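Local coordinates for protein nuclear hormone receptor FTZ-F1 (PDB 2XHS) that probably regulates transcription in Drosophila as a nuclear receptor of the NR5A subfamily, its ligand-binding domain forming a complex with a Fushi tarazu peptide, at residues 43-54 with 111-122. Numbering follows the deposited sequence.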
ATOM      1  N   VAL A  43      21.843 -21.895   0.122  1.00 81.83           N
ATOM      2  CA  VAL A  43      22.675 -21.643  -1.024  1.00 80.63           C
ATOM      3  C   VAL A  43      22.007 -20.805  -2.090  1.00 79.46           C
ATOM      4  O   VAL A  43      22.582 -19.884  -2.601  1.00 79.52           O
ATOM      5  CB  VAL A  43      23.081 -22.947  -1.635  1.00 81.25           C
ATOM      6  CG1 VAL A  43      24.355 -22.789  -2.378  1.00 80.48           C
ATOM      7  CG2 VAL A  43      23.232 -23.956  -0.546  1.00 81.79           C
ATOM      8  N   GLU A  44      20.805 -21.158  -2.482  1.00 77.74           N
ATOM      9  CA  GLU A  44      20.102 -20.349  -3.442  1.00 76.47           C
ATOM     10  C   GLU A  44      18.646 -20.452  -3.178  1.00 74.95           C
ATOM     11  O   GLU A  44      18.191 -21.443  -2.653  1.00 75.46           O
ATOM     12  CB  GLU A  44      20.392 -20.760  -4.859  1.00 76.44           C
ATOM     13  CG  GLU A  44      21.578 -20.090  -5.418  1.00 79.87           C
ATOM     14  CD  GLU A  44      21.457 -19.889  -6.893  1.00 86.09           C
ATOM     15  OE1 GLU A  44      20.739 -20.674  -7.529  1.00 85.87           O
ATOM     16  OE2 GLU A  44      22.093 -18.967  -7.432  1.00 87.33           O
ATOM     17  N   VAL A  45      17.920 -19.418  -3.551  1.00 71.65           N
ATOM     18  CA  VAL A  45      16.519 -19.324  -3.291  1.00 68.25           C
ATOM     19  C   VAL A  45      15.895 -18.806  -4.541  1.00 66.03           C
ATOM     20  O   VAL A  45      16.583 -18.279  -5.370  1.00 65.67           O
ATOM     21  CB  VAL A  45      16.295 -18.369  -2.163  1.00 68.41           C
ATOM     22  CG1 VAL A  45      14.907 -18.452  -1.683  1.00 70.14           C
ATOM     23  CG2 VAL A  45      17.189 -18.732  -1.049  1.00 68.83           C
ATOM     24  N   ASP A  46      14.594 -18.972  -4.688  1.00 63.61           N
ATOM     25  CA  ASP A  46      13.928 -18.491  -5.864  1.00 61.16           C
ATOM     26  C   ASP A  46      13.553 -17.116  -5.504  1.00 58.52           C
ATOM     27  O   ASP A  46      12.800 -16.898  -4.597  1.00 57.44           O
ATOM     28  CB  ASP A  46      12.677 -19.290  -6.141  1.00 62.44           C
ATOM     29  CG  ASP A  46      12.077 -18.976  -7.479  1.00 66.46           C
ATOM     30  OD1 ASP A  46      12.808 -18.854  -8.455  1.00 73.75           O
ATOM     31  OD2 ASP A  46      10.864 -18.865  -7.579  1.00 70.03           O
ATOM     32  N   LEU A  47      14.134 -16.174  -6.204  1.00 55.28           N
ATOM     33  CA  LEU A  47      13.909 -14.794  -5.913  1.00 52.20           C
ATOM     34  C   LEU A  47      12.494 -14.391  -6.147  0.84 51.33           C
ATOM     35  O   LEU A  47      11.985 -13.568  -5.441  0.32 50.48           O
ATOM     36  CB  LEU A  47      14.886 -13.921  -6.657  1.00 51.39           C
ATOM     37  CG  LEU A  47      16.296 -14.128  -6.140  1.00 50.22           C
ATOM     38  CD1 LEU A  47      17.239 -13.322  -6.925  1.00 48.86           C
ATOM     39  CD2 LEU A  47      16.366 -13.730  -4.733  1.00 45.68           C
ATOM     40  N   PHE A  48      11.859 -14.940  -7.161  1.00 51.48           N
ATOM     41  CA  PHE A  48      10.493 -14.594  -7.402  1.00 50.99           C
ATOM     42  C   PHE A  48       9.655 -15.058  -6.273  1.00 51.08           C
ATOM     43  O   PHE A  48       8.798 -14.371  -5.828  1.00 51.45           O
ATOM     44  CB  PHE A  48      10.003 -15.173  -8.699  1.00 51.14           C
ATOM     45  CG  PHE A  48       8.573 -14.887  -8.966  1.00 49.92           C
ATOM     46  CD1 PHE A  48       8.189 -13.722  -9.525  1.00 49.05           C
ATOM     47  CD2 PHE A  48       7.617 -15.781  -8.630  1.00 50.19           C
ATOM     48  CE1 PHE A  48       6.930 -13.470  -9.737  1.00 48.26           C
ATOM     49  CE2 PHE A  48       6.346 -15.516  -8.858  1.00 46.23           C
ATOM     50  CZ  PHE A  48       6.004 -14.366  -9.411  1.00 45.55           C
ATOM     51  N   GLU A  49       9.907 -16.241  -5.784  1.00 50.69           N
ATOM     52  CA  GLU A  49       9.111 -16.739  -4.698  1.00 51.55           C
ATOM     53  C   GLU A  49       9.235 -15.886  -3.486  1.00 51.93           C
ATOM     54  O   GLU A  49       8.296 -15.741  -2.756  1.00 53.17           O
ATOM     55  CB  GLU A  49       9.568 -18.117  -4.297  1.00 52.89           C
ATOM     56  CG  GLU A  49       9.243 -19.199  -5.238  1.00 55.44           C
ATOM     57  CD  GLU A  49       9.062 -20.483  -4.538  1.00 58.83           C
ATOM     58  OE1 GLU A  49       9.546 -20.608  -3.425  1.00 59.43           O
ATOM     59  OE2 GLU A  49       8.452 -21.384  -5.095  1.00 64.81           O
ATOM     60  N   LEU A  50      10.424 -15.378  -3.247  1.00 51.37           N
ATOM     61  CA  LEU A  50      10.714 -14.554  -2.098  1.00 50.09           C
ATOM     62  C   LEU A  50       9.948 -13.273  -2.136  1.00 50.12           C
ATOM     63  O   LEU A  50       9.400 -12.843  -1.165  1.00 50.43           O
ATOM     64  CB  LEU A  50      12.184 -14.242  -2.084  1.00 49.64           C
ATOM     65  CG  LEU A  50      12.966 -14.320  -0.785  1.00 48.72           C
ATOM     66  CD1 LEU A  50      14.230 -13.583  -0.936  1.00 47.19           C
ATOM     67  CD2 LEU A  50      12.201 -13.772   0.337  1.00 47.86           C
HETATM   68  N   MSE A  51       9.875 -12.682  -3.297  1.00 49.74           N
HETATM   69  CA  MSE A  51       9.196 -11.444  -3.434  1.00 49.89           C
HETATM   70  C   MSE A  51       7.784 -11.657  -3.033  1.00 48.82           C
HETATM   71  O   MSE A  51       7.197 -10.831  -2.417  1.00 49.69           O
HETATM   72  CB  MSE A  51       9.251 -10.997  -4.870  1.00 49.96           C
HETATM   73  CG  MSE A  51       8.702  -9.656  -5.083  1.00 52.15           C
HETATM   74 SE   MSE A  51       8.288  -9.420  -6.828  1.00 66.29          SE
HETATM   75  CE  MSE A  51       6.672 -10.324  -6.856  1.00 65.93           C
ATOM     76  N   CYS A  52       7.240 -12.788  -3.414  1.00 47.43           N
ATOM     77  CA  CYS A  52       5.890 -13.168  -3.086  1.00 46.82           C
ATOM     78  C   CYS A  52       5.709 -13.355  -1.623  1.00 46.99           C
ATOM     79  O   CYS A  52       4.650 -13.127  -1.104  1.00 47.66           O
ATOM     80  CB  CYS A  52       5.477 -14.413  -3.820  1.00 46.22           C
ATOM     81  SG  CYS A  52       5.037 -14.162  -5.471  1.00 45.52           S
ATOM     82  N   LYS A  53       6.737 -13.839  -0.965  1.00 46.12           N
ATOM     83  CA  LYS A  53       6.688 -14.030   0.451  1.00 44.95           C
ATOM     84  C   LYS A  53       6.557 -12.732   1.154  1.00 43.94           C
ATOM     85  O   LYS A  53       5.876 -12.614   2.131  1.00 43.22           O
ATOM     86  CB  LYS A  53       7.925 -14.757   0.907  1.00 45.69           C
ATOM     87  CG  LYS A  53       7.649 -16.175   1.226  1.00 50.51           C
ATOM     88  CD  LYS A  53       8.816 -16.866   1.790  1.00 55.02           C
ATOM     89  CE  LYS A  53       9.462 -17.726   0.769  1.00 58.74           C
ATOM     90  NZ  LYS A  53      10.295 -18.739   1.415  1.00 60.55           N
ATOM     91  N   VAL A  54       7.279 -11.753   0.662  1.00 43.65           N
ATOM     92  CA  VAL A  54       7.254 -10.435   1.218  1.00 42.58           C
ATOM     93  C   VAL A  54       5.907  -9.843   1.037  1.00 42.62           C
ATOM     94  O   VAL A  54       5.346  -9.313   1.944  1.00 43.81           O
ATOM     95  CB  VAL A  54       8.233  -9.562   0.495  1.00 41.10           C
ATOM     96  CG1 VAL A  54       8.160  -8.196   0.995  1.00 40.55           C
ATOM     97  CG2 VAL A  54       9.579 -10.064   0.705  1.00 43.28           C
ATOM     98  N   LEU A 111      21.931  -9.930  -0.298  1.00 58.48           N
ATOM     99  CA  LEU A 111      21.261 -10.808   0.606  1.00 59.01           C
ATOM    100  C   LEU A 111      22.007 -11.501   1.708  1.00 59.98           C
ATOM    101  O   LEU A 111      21.382 -12.098   2.548  1.00 61.49           O
ATOM    102  CB  LEU A 111      20.544 -11.848  -0.190  1.00 58.88           C
ATOM    103  CG  LEU A 111      19.142 -11.446  -0.537  1.00 59.54           C
ATOM    104  CD1 LEU A 111      18.559 -12.566  -1.272  1.00 61.11           C
ATOM    105  CD2 LEU A 111      18.405 -11.220   0.711  1.00 54.39           C
ATOM    106  N   ASN A 112      23.326 -11.385   1.726  1.00 60.27           N
ATOM    107  CA  ASN A 112      24.122 -12.083   2.717  1.00 61.85           C
ATOM    108  C   ASN A 112      24.265 -13.475   2.152  1.00 61.96           C
ATOM    109  O   ASN A 112      24.895 -14.355   2.738  1.00 61.88           O
ATOM    110  CB  ASN A 112      23.407 -12.127   4.067  1.00 61.76           C
ATOM    111  CG  ASN A 112      23.464 -10.802   4.800  1.00 67.79           C
ATOM    112  OD1 ASN A 112      24.039  -9.831   4.309  1.00 68.89           O
ATOM    113  ND2 ASN A 112      22.866 -10.755   5.984  1.00 73.60           N
ATOM    114  N   ASN A 113      23.665 -13.645   0.980  1.00 62.50           N
ATOM    115  CA  ASN A 113      23.761 -14.858   0.239  1.00 62.29           C
ATOM    116  C   ASN A 113      24.684 -14.624  -0.854  1.00 61.67           C
ATOM    117  O   ASN A 113      25.093 -15.535  -1.489  1.00 63.17           O
ATOM    118  CB  ASN A 113      22.452 -15.145  -0.426  1.00 63.14           C
ATOM    119  CG  ASN A 113      21.786 -16.277   0.163  1.00 65.15           C
ATOM    120  OD1 ASN A 113      22.108 -16.671   1.258  1.00 71.25           O
ATOM    121  ND2 ASN A 113      20.856 -16.836  -0.547  1.00 64.23           N
ATOM    122  N   GLY A 114      24.974 -13.375  -1.117  1.00 61.13           N
ATOM    123  CA  GLY A 114      25.722 -13.045  -2.295  1.00 60.47           C
ATOM    124  C   GLY A 114      24.704 -12.994  -3.393  1.00 59.57           C
ATOM    125  O   GLY A 114      25.015 -12.825  -4.548  1.00 60.47           O
ATOM    126  N   GLN A 115      23.460 -13.135  -2.995  1.00 58.01           N
ATOM    127  CA  GLN A 115      22.357 -13.050  -3.898  1.00 56.72           C
ATOM    128  C   GLN A 115      21.795 -11.657  -3.730  1.00 55.38           C
ATOM    129  O   GLN A 115      21.962 -11.044  -2.709  1.00 55.04           O
ATOM    130  CB  GLN A 115      21.340 -14.105  -3.530  1.00 57.08           C
ATOM    131  CG  GLN A 115      20.933 -14.999  -4.662  1.00 56.03           C
ATOM    132  CD  GLN A 115      20.122 -16.152  -4.197  1.00 55.17           C
ATOM    133  OE1 GLN A 115      20.361 -16.692  -3.145  1.00 54.32           O
ATOM    134  NE2 GLN A 115      19.158 -16.537  -4.976  1.00 53.44           N
ATOM    135  N   VAL A 116      21.137 -11.145  -4.742  1.00 53.80           N
ATOM    136  CA  VAL A 116      20.646  -9.794  -4.684  1.00 52.77           C
ATOM    137  C   VAL A 116      19.145  -9.732  -4.840  1.00 52.31           C
ATOM    138  O   VAL A 116      18.616 -10.277  -5.764  1.00 53.02           O
ATOM    139  CB  VAL A 116      21.322  -8.964  -5.778  1.00 52.73           C
ATOM    140  CG1 VAL A 116      20.715  -7.609  -5.888  1.00 52.90           C
ATOM    141  CG2 VAL A 116      22.766  -8.844  -5.489  1.00 52.38           C
ATOM    142  N   PHE A 117      18.468  -9.029  -3.948  1.00 50.97           N
ATOM    143  CA  PHE A 117      17.031  -8.911  -4.031  1.00 50.22           C
ATOM    144  C   PHE A 117      16.620  -7.576  -4.568  1.00 49.81           C
ATOM    145  O   PHE A 117      17.023  -6.577  -4.064  1.00 50.20           O
ATOM    146  CB  PHE A 117      16.390  -9.100  -2.670  1.00 49.43           C
ATOM    147  CG  PHE A 117      14.901  -9.153  -2.715  1.00 51.26           C
ATOM    148  CD1 PHE A 117      14.254 -10.265  -3.172  1.00 52.00           C
ATOM    149  CD2 PHE A 117      14.146  -8.092  -2.322  1.00 50.53           C
ATOM    150  CE1 PHE A 117      12.926 -10.302  -3.216  1.00 50.16           C
ATOM    151  CE2 PHE A 117      12.830  -8.142  -2.385  1.00 48.85           C
ATOM    152  CZ  PHE A 117      12.221  -9.245  -2.822  1.00 51.92           C
ATOM    153  N   ASN A 118      15.783  -7.570  -5.586  1.00 48.79           N
ATOM    154  CA  ASN A 118      15.318  -6.349  -6.162  1.00 47.64           C
ATOM    155  C   ASN A 118      14.154  -5.880  -5.386  1.00 47.12           C
ATOM    156  O   ASN A 118      13.077  -6.337  -5.568  1.00 48.83           O
ATOM    157  CB  ASN A 118      14.867  -6.620  -7.568  1.00 47.90           C
ATOM    158  CG  ASN A 118      14.533  -5.396  -8.310  1.00 49.41           C
ATOM    159  OD1 ASN A 118      15.221  -4.424  -8.226  1.00 57.54           O
ATOM    160  ND2 ASN A 118      13.473  -5.430  -9.044  1.00 48.34           N
ATOM    161  N   LEU A 119      14.406  -4.955  -4.490  1.00 47.16           N
ATOM    162  CA  LEU A 119      13.421  -4.353  -3.628  1.00 47.44           C
ATOM    163  C   LEU A 119      12.424  -3.591  -4.430  1.00 47.64           C
ATOM    164  O   LEU A 119      11.285  -3.517  -4.108  1.00 45.95           O
ATOM    165  CB  LEU A 119      14.096  -3.427  -2.646  1.00 46.87           C
ATOM    166  CG  LEU A 119      14.917  -4.088  -1.570  1.00 47.94           C
ATOM    167  CD1 LEU A 119      15.880  -3.125  -1.019  1.00 48.09           C
ATOM    168  CD2 LEU A 119      13.998  -4.506  -0.508  1.00 46.35           C
HETATM  169  N   MSE A 120      12.910  -3.030  -5.503  1.00 49.02           N
HETATM  170  CA  MSE A 120      12.174  -2.210  -6.409  1.00 51.22           C
HETATM  171  C   MSE A 120      11.055  -2.991  -7.029  1.00 51.06           C
HETATM  172  O   MSE A 120      10.046  -2.452  -7.364  1.00 50.37           O
HETATM  173  CB  MSE A 120      13.146  -1.714  -7.459  1.00 53.18           C
HETATM  174  CG  MSE A 120      12.616  -0.778  -8.485  1.00 58.45           C
HETATM  175 SE   MSE A 120      11.898   0.770  -7.793  1.00 77.91          SE
HETATM  176  CE  MSE A 120      11.350   1.503  -9.413  1.00 77.64           C
ATOM    177  N   SER A 121      11.261  -4.282  -7.155  1.00 51.38           N
ATOM    178  CA  SER A 121      10.285  -5.212  -7.690  1.00 50.88           C
ATOM    179  C   SER A 121       9.067  -5.236  -6.856  1.00 49.38           C
ATOM    180  O   SER A 121       7.985  -5.290  -7.340  1.00 48.97           O
ATOM    181  CB  SER A 121      10.850  -6.597  -7.651  1.00 50.25           C
ATOM    182  OG  SER A 121      11.563  -6.845  -8.819  1.00 58.90           O
ATOM    183  N   LEU A 122       9.268  -5.133  -5.573  1.00 47.50           N
ATOM    184  CA  LEU A 122       8.218  -5.237  -4.635  1.00 45.98           C
ATOM    185  C   LEU A 122       7.215  -4.207  -4.945  1.00 45.63           C
ATOM    186  O   LEU A 122       6.075  -4.374  -4.669  1.00 46.76           O
ATOM    187  CB  LEU A 122       8.767  -4.953  -3.273  1.00 45.38           C
ATOM    188  CG  LEU A 122       9.236  -6.205  -2.613  1.00 46.66           C
ATOM    189  CD1 LEU A 122       9.755  -5.862  -1.292  1.00 46.64           C
ATOM    190  CD2 LEU A 122       8.069  -7.105  -2.509  1.00 45.14           C
TER
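Phe117, on the second strand of the β-hairpin of this nuclear receptor ligand-binding domain, reaches across to helix 47-67 with its ring edge leading. With CG anti to the backbone N (chi1 -173°), the ring meets the helix backbone in its own plane, CZ lying 3.8 Å from Met51 CA. Leu50 CD1 comes obliquely to Phe117 CD1 at 4.0 Å, and Leu47 CD2 lies near the same ring carbon. Further along the chain, Leu122 crosses Val54 at about a right angle, its CD1 3.6 Å from Val54 CG1, while its CD2 packs on CG of Met51. The selenomethionine chain of Met51 bends at its last torsion, and SE rests 3.9 Å from Ser121 CB. At the hairpin turn, the Gln115 side chain runs extended beyond CG and slides past that of Leu47 in the opposite direction, and its NE2 donates to Val45 O (3.1 Å, 138° at the hydrogen). The acceptor lies almost in the Gln115 amide plane, whereas the donor sits 25° off the carbonyl plane. A leucine in place of Gln115 would probably leave Val45 O without this donor and the loop before the helix less firmly tied to the hairpin. Leu34 and Leu35 of helix 24-39 also pack on Leu50. The contact is thus chiefly apolar along the helix, with one bent amide-to-carbonyl bond fastening its partly exposed end.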